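Local coordinates for protein copper-containing nitrite reductase (Thermus scotoductus, PDB 6HBE) that probably reduces nitrite to nitric oxide at copper centres, drawing electrons from a cytochrome c, as a three-domain enzyme that works as a homotrimer, at residues Thr25-Ser30 and Thr66-Asp71; Asn72-Leu77 and Asn92-Glu97. All coordinates share one frame; numbering follows the deposited sequence.

Interaction 1: Thr25-Ser30 and Thr66-Asp71; sequences TLEARS and TLRNLD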
loop_
_atom_site.group_PDB
_atom_site.type_symbol
_atom_site.label_atom_id
_atom_site.label_comp_id
_atom_site.label_asym_id
_atom_site.label_seq_id
_atom_site.Cartn_x
_atom_site.Cartn_y
_atom_site.Cartn_z
ATOM N N THR C 25 -19.153 -29.920 1.889
ATOM C CA THR C 25 -20.266 -29.122 1.402
ATOM C C THR C 25 -20.071 -27.640 1.748
ATOM O O THR C 25 -19.876 -27.293 2.909
ATOM C CB THR C 25 -21.619 -29.625 1.931
ATOM O OG1 THR C 25 -21.779 -31.005 1.567
ATOM C CG2 THR C 25 -22.765 -28.824 1.292
ATOM N N LEU C 26 -20.040 -26.785 0.719
ATOM C CA LEU C 26 -20.011 -25.330 0.907
ATOM C C LEU C 26 -21.320 -24.682 0.468
ATOM O O LEU C 26 -21.801 -24.952 -0.650
ATOM C CB LEU C 26 -18.827 -24.716 0.131
ATOM C CG LEU C 26 -17.434 -25.188 0.554
ATOM C CD1 LEU C 26 -16.363 -24.666 -0.383
ATOM C CD2 LEU C 26 -17.122 -24.769 1.995
ATOM N N GLU C 27 -21.858 -23.791 1.301
ATOM C CA GLU C 27 -23.113 -23.130 1.067
ATOM C C GLU C 27 -22.960 -21.601 0.985
ATOM O O GLU C 27 -22.758 -20.926 2.005
ATOM C CB GLU C 27 -24.124 -23.509 2.164
ATOM C CG GLU C 27 -24.373 -25.017 2.248
ATOM C CD GLU C 27 -25.561 -25.386 3.133
ATOM O OE1 GLU C 27 -25.834 -24.653 4.107
ATOM O OE2 GLU C 27 -26.218 -26.414 2.848
ATOM N N ALA C 28 -23.077 -21.057 -0.228
ATOM C CA ALA C 28 -22.968 -19.610 -0.432
ATOM C C ALA C 28 -24.195 -18.870 0.090
ATOM O O ALA C 28 -25.347 -19.247 -0.225
ATOM C CB ALA C 28 -22.726 -19.281 -1.914
ATOM N N ARG C 29 -23.956 -17.815 0.873
ATOM C CA ARG C 29 -25.030 -16.992 1.467
ATOM C C ARG C 29 -24.641 -15.547 1.770
ATOM O O ARG C 29 -23.477 -15.189 1.692
ATOM C CB ARG C 29 -25.558 -17.644 2.730
ATOM C CG ARG C 29 -24.498 -18.201 3.637
ATOM C CD ARG C 29 -25.085 -19.310 4.479
ATOM N NE ARG C 29 -26.189 -18.798 5.264
ATOM C CZ ARG C 29 -26.874 -19.503 6.157
ATOM N NH1 ARG C 29 -26.568 -20.779 6.419
ATOM N NH2 ARG C 29 -27.865 -18.900 6.808
ATOM N N SER C 30 -25.656 -14.727 2.044
ATOM C CA SER C 30 -25.513 -13.393 2.600
ATOM C C SER C 30 -25.456 -13.518 4.116
ATOM O O SER C 30 -26.261 -14.263 4.693
ATOM C CB SER C 30 -26.729 -12.528 2.255
ATOM O OG SER C 30 -26.599 -12.031 0.946
ATOM N N THR C 66 -19.386 -30.360 -2.885
ATOM C CA THR C 66 -20.761 -30.046 -3.213
ATOM C C THR C 66 -20.928 -28.584 -2.901
ATOM O O THR C 66 -20.718 -28.191 -1.777
ATOM C CB THR C 66 -21.770 -30.880 -2.384
ATOM O OG1 THR C 66 -21.664 -32.253 -2.777
ATOM C CG2 THR C 66 -23.185 -30.423 -2.610
ATOM N N LEU C 67 -21.243 -27.771 -3.911
ATOM C CA LEU C 67 -21.468 -26.357 -3.710
ATOM C C LEU C 67 -22.923 -26.025 -3.898
ATOM O O LEU C 67 -23.474 -26.299 -4.974
ATOM C CB LEU C 67 -20.616 -25.580 -4.717
ATOM C CG LEU C 67 -20.852 -24.061 -4.814
ATOM C CD1 LEU C 67 -20.420 -23.367 -3.527
ATOM C CD2 LEU C 67 -20.083 -23.502 -6.011
ATOM N N ARG C 68 -23.543 -25.350 -2.937
ATOM C CA ARG C 68 -24.947 -24.983 -3.049
ATOM C C ARG C 68 -25.083 -23.484 -2.903
ATOM O O ARG C 68 -24.457 -22.904 -2.025
ATOM C CB ARG C 68 -25.819 -25.638 -1.954
ATOM C CG ARG C 68 -25.730 -27.146 -1.888
ATOM C CD ARG C 68 -26.629 -27.730 -0.794
ATOM N NE ARG C 68 -26.267 -29.120 -0.547
ATOM C CZ ARG C 68 -26.528 -30.145 -1.370
ATOM N NH1 ARG C 68 -27.221 -29.978 -2.502
ATOM N NH2 ARG C 68 -26.117 -31.374 -1.042
ATOM N N ASN C 69 -25.890 -22.859 -3.761
ATOM C CA ASN C 69 -26.146 -21.431 -3.645
ATOM C C ASN C 69 -27.481 -21.151 -2.970
ATOM O O ASN C 69 -28.554 -21.300 -3.580
ATOM C CB ASN C 69 -26.057 -20.741 -5.016
ATOM C CG ASN C 69 -26.205 -19.234 -4.912
ATOM O OD1 ASN C 69 -26.471 -18.690 -3.832
ATOM N ND2 ASN C 69 -26.025 -18.544 -6.037
ATOM N N LEU C 70 -27.409 -20.677 -1.734
ATOM C CA LEU C 70 -28.558 -20.414 -0.897
ATOM C C LEU C 70 -28.973 -18.945 -0.924
ATOM O O LEU C 70 -29.952 -18.578 -0.282
ATOM C CB LEU C 70 -28.287 -20.889 0.544
ATOM C CG LEU C 70 -28.697 -22.325 0.904
ATOM C CD1 LEU C 70 -28.265 -23.371 -0.103
ATOM C CD2 LEU C 70 -28.201 -22.694 2.297
ATOM N N ASP C 71 -28.275 -18.125 -1.706
ATOM C CA ASP C 71 -28.534 -16.690 -1.774
ATOM C C ASP C 71 -29.468 -16.332 -2.960
ATOM O O ASP C 71 -29.772 -17.182 -3.776
ATOM C CB ASP C 71 -27.194 -15.950 -1.966
ATOM C CG ASP C 71 -27.183 -14.544 -1.381
ATOM O OD1 ASP C 71 -28.193 -14.085 -0.800
ATOM O OD2 ASP C 71 -26.113 -13.887 -1.488
HETATM O O HOH W 1 -24.278 -32.166 0.953
HETATM O O HOH W 2 -28.421 -15.797 2.060
#
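Two parallel neighbours in a mixed five-stranded sheet of the N-terminal cupredoxin domain make this contact: Thr25-Ser30 runs beside Thr66-Asp71, with Thr25 to Ala28 level with Thr66 to Asn69. The backbone ladder is regular. Leu26 N donates to Thr66 O, Leu26 O accepts from Arg68 N, and Ala28 N reaches Arg68 O, each donor lying nearly along the C=O axis. The last rung, Leu70 N to Ala28 O (2.9 Å), forms where the second segment leaves the strand. There Asn69, CG anti to its own N (chi1 -175°), reaches forward with OD1 to accept from Asp71 N at 2.8 Å, an Asx turn with the donor above the carbonyl plane.

On the face carrying Thr25, Glu27, Thr66 and Arg68, the long chains of Glu27 and Arg68 run side by side, their carboxylate and guanidinium planes 82° apart. Glu27 OE2 stays 4.3 Å from Arg68 NE, beyond a salt bridge. Arg68 NH2 instead donates to a water 2.8 Å away, in the guanidinium plane, that also bonds Thr25 OG1, while Thr66 CG2 lies over one guanidinium face, offset toward its rim.

At the far end Asp71 turns its carboxylate to Ser30, whose OG sits 3.1 Å from both OD1 and OD2, so its proton could go to either. Asp71 OD2 also accepts from NE2 of the copper ligand His75, probably steadying the ring and raising the electron density on its metal-bound nitrogen. An alanine here would remove this carboxylate and would probably leave the His75 ring less firmly oriented and Ser30 less well tied to the turn.

Strand 39-46 flanks 25-30, with Phe46 against Leu26, and strand 98-104 flanks 66-69, where Leu67 pairs with Arg99.

Interaction 2: Asn72-Leu77 and Asn92-Glu97; sequences NVTHGL and NVQPGE. With CU (copper (II) ion), chain N.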
loop_
_atom_site.group_PDB
_atom_site.type_symbol
_atom_site.label_atom_id
_atom_site.label_comp_id
_atom_site.label_asym_id
_atom_site.label_seq_id
_atom_site.Cartn_x
_atom_site.Cartn_y
_atom_site.Cartn_z
ATOM N N ASN C 72 -29.839 -15.056 -3.045
ATOM C CA ASN C 72 -30.610 -14.473 -4.168
ATOM C C ASN C 72 -29.767 -13.864 -5.309
ATOM O O ASN C 72 -30.352 -13.351 -6.261
ATOM C CB ASN C 72 -31.616 -13.410 -3.644
ATOM C CG ASN C 72 -30.938 -12.237 -2.916
ATOM O OD1 ASN C 72 -29.873 -12.385 -2.339
ATOM N ND2 ASN C 72 -31.572 -11.075 -2.927
ATOM N N VAL C 73 -28.424 -13.903 -5.217
ATOM C CA VAL C 73 -27.539 -13.566 -6.346
ATOM C C VAL C 73 -26.600 -14.727 -6.652
ATOM O O VAL C 73 -26.410 -15.630 -5.821
ATOM C CB VAL C 73 -26.718 -12.262 -6.136
ATOM C CG1 VAL C 73 -27.636 -11.098 -5.796
ATOM C CG2 VAL C 73 -25.628 -12.422 -5.069
ATOM N N THR C 74 -26.026 -14.673 -7.844
ATOM C CA THR C 74 -25.071 -15.667 -8.350
ATOM C C THR C 74 -23.800 -15.706 -7.503
ATOM O O THR C 74 -23.346 -14.661 -7.087
ATOM C CB THR C 74 -24.733 -15.324 -9.808
ATOM O OG1 THR C 74 -25.936 -15.438 -10.584
ATOM C CG2 THR C 74 -23.684 -16.232 -10.427
ATOM N N HIS C 75 -23.235 -16.904 -7.305
ATOM C CA HIS C 75 -21.961 -17.104 -6.582
ATOM C C HIS C 75 -21.171 -18.157 -7.359
ATOM O O HIS C 75 -21.494 -18.453 -8.524
ATOM C CB HIS C 75 -22.216 -17.534 -5.113
ATOM C CG HIS C 75 -22.800 -16.448 -4.268
ATOM N ND1 HIS C 75 -22.071 -15.347 -3.880
ATOM C CD2 HIS C 75 -24.035 -16.295 -3.731
ATOM C CE1 HIS C 75 -22.846 -14.538 -3.175
ATOM N NE2 HIS C 75 -24.038 -15.091 -3.067
ATOM N N GLY C 76 -20.132 -18.701 -6.755
ATOM C CA GLY C 76 -19.313 -19.707 -7.405
ATOM C C GLY C 76 -18.177 -20.088 -6.501
ATOM O O GLY C 76 -18.211 -19.767 -5.317
ATOM N N LEU C 77 -17.174 -20.780 -7.037
ATOM C CA LEU C 77 -16.021 -21.207 -6.229
ATOM C C LEU C 77 -14.763 -21.428 -7.073
ATOM O O LEU C 77 -14.807 -22.054 -8.156
ATOM C CB LEU C 77 -16.355 -22.513 -5.481
ATOM C CG LEU C 77 -15.295 -23.170 -4.581
ATOM C CD1 LEU C 77 -15.105 -22.320 -3.327
ATOM C CD2 LEU C 77 -15.713 -24.593 -4.201
ATOM N N ASN C 92 -20.270 -19.311 -12.018
ATOM C CA ASN C 92 -21.573 -18.808 -12.479
ATOM C C ASN C 92 -22.750 -19.655 -11.968
ATOM O O ASN C 92 -23.629 -20.120 -12.739
ATOM C CB ASN C 92 -21.585 -18.710 -14.023
ATOM C CG ASN C 92 -22.690 -17.824 -14.560
ATOM O OD1 ASN C 92 -23.258 -16.982 -13.871
ATOM N ND2 ASN C 92 -22.995 -18.014 -15.833
ATOM N N VAL C 93 -22.767 -19.835 -10.651
ATOM C CA VAL C 93 -23.736 -20.704 -9.996
ATOM C C VAL C 93 -24.943 -19.865 -9.633
ATOM O O VAL C 93 -24.891 -19.037 -8.739
ATOM C CB VAL C 93 -23.122 -21.398 -8.759
ATOM C CG1 VAL C 93 -24.127 -22.367 -8.131
ATOM C CG2 VAL C 93 -21.854 -22.139 -9.167
ATOM N N GLN C 94 -26.065 -20.110 -10.314
ATOM C CA GLN C 94 -27.272 -19.299 -10.125
ATOM C C GLN C 94 -27.960 -19.566 -8.771
ATOM O O GLN C 94 -27.774 -20.631 -8.170
ATOM C CB GLN C 94 -28.275 -19.569 -11.281
ATOM C CG GLN C 94 -27.748 -19.264 -12.679
ATOM C CD GLN C 94 -27.464 -17.785 -12.891
ATOM O OE1 GLN C 94 -28.327 -16.933 -12.671
ATOM N NE2 GLN C 94 -26.248 -17.469 -13.315
ATOM N N PRO C 95 -28.765 -18.604 -8.284
ATOM C CA PRO C 95 -29.516 -18.813 -7.047
ATOM C C PRO C 95 -30.277 -20.154 -7.035
ATOM O O PRO C 95 -30.942 -20.498 -8.022
ATOM C CB PRO C 95 -30.502 -17.639 -7.029
ATOM C CG PRO C 95 -29.833 -16.571 -7.842
ATOM C CD PRO C 95 -29.055 -17.292 -8.898
ATOM N N GLY C 96 -30.109 -20.922 -5.963
ATOM C CA GLY C 96 -30.766 -22.198 -5.806
ATOM C C GLY C 96 -30.112 -23.367 -6.516
ATOM O O GLY C 96 -30.564 -24.496 -6.347
ATOM N N GLU C 97 -29.057 -23.136 -7.283
ATOM C CA GLU C 97 -28.384 -24.209 -8.024
ATOM C C GLU C 97 -27.391 -24.976 -7.132
ATOM O O GLU C 97 -26.906 -24.412 -6.126
ATOM C CB GLU C 97 -27.669 -23.595 -9.229
ATOM C CG GLU C 97 -27.287 -24.580 -10.303
ATOM C CD GLU C 97 -26.632 -23.961 -11.541
ATOM O OE1 GLU C 97 -26.167 -24.775 -12.381
ATOM O OE2 GLU C 97 -26.541 -22.711 -11.685
HETATM CU CU CU N . -20.098 -14.871 -4.202
#
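A copper ligand sits at the one point where these two irregular loops pair like strands. In this cupredoxin domain, His75 and Val93 form a single antiparallel bridge, a hydrogen-bonded pair: His75 N gives a nearly straight bond to Val93 O at 3.1 Å, and Val93 N returns one to His75 O at 2.8 Å. Both donors lie in the plane of the carbonyl they approach. With its main chain held from this side, His75 directs its imidazole away from 92-97, CG anti to the carbonyl carbon (chi1 -69°), and ND1 binds the copper at 2.0 Å. Cys115, His125 and Gln130 complete this type 1 site, and Asp71 takes the hydrogen of NE2 on the other side of the ring.

Around the bridge the packing is close. Thr74 turns CG2 anti to its own N and lays that methyl over Val93 O (3.5 Å) and beside Asn92 OD1. Its OG1 lies alongside the folded side chain of Gln94, although the angle is too poor for a bond to NE2. Val93 sets CG2 against the CA of Gly76, where the partner has no side chain. At the other end, Pro95 comes up to the main chain of Asn72, its CG 3.6 Å from Asn72 O.

Beyond the bridge the 92-97 loop reverses in a type II turn from Gln94 to Glu97, with Gly96 at positive phi (82°). The turn is closed twice: Glu97 N donates to Gln94 O, and Glu97 OE2, using its anti lone pair, accepts from Gln94 N at 3.0 Å.

How the interactions relate
Interaction 1 closes at Asp71 and interaction 2 opens at Asn72, so the chain passes from strand 62-69, through the turn at 69-71, into the loop that carries the copper ligand; their centres are 8 Å apart, inside one cupredoxin domain. Segment 92-97 then leads into strand 98-104, which lies next to 62-69 in the sheet of interaction 1. Asn69 joins the two: its O probably accepts from Gly96 N (2.9 Å), and its ND2 probably donates to Val93 O. The two contacts thus meet edge to edge, so the end of the strand pair supplies second-shell contacts to one ligand of the type 1 copper.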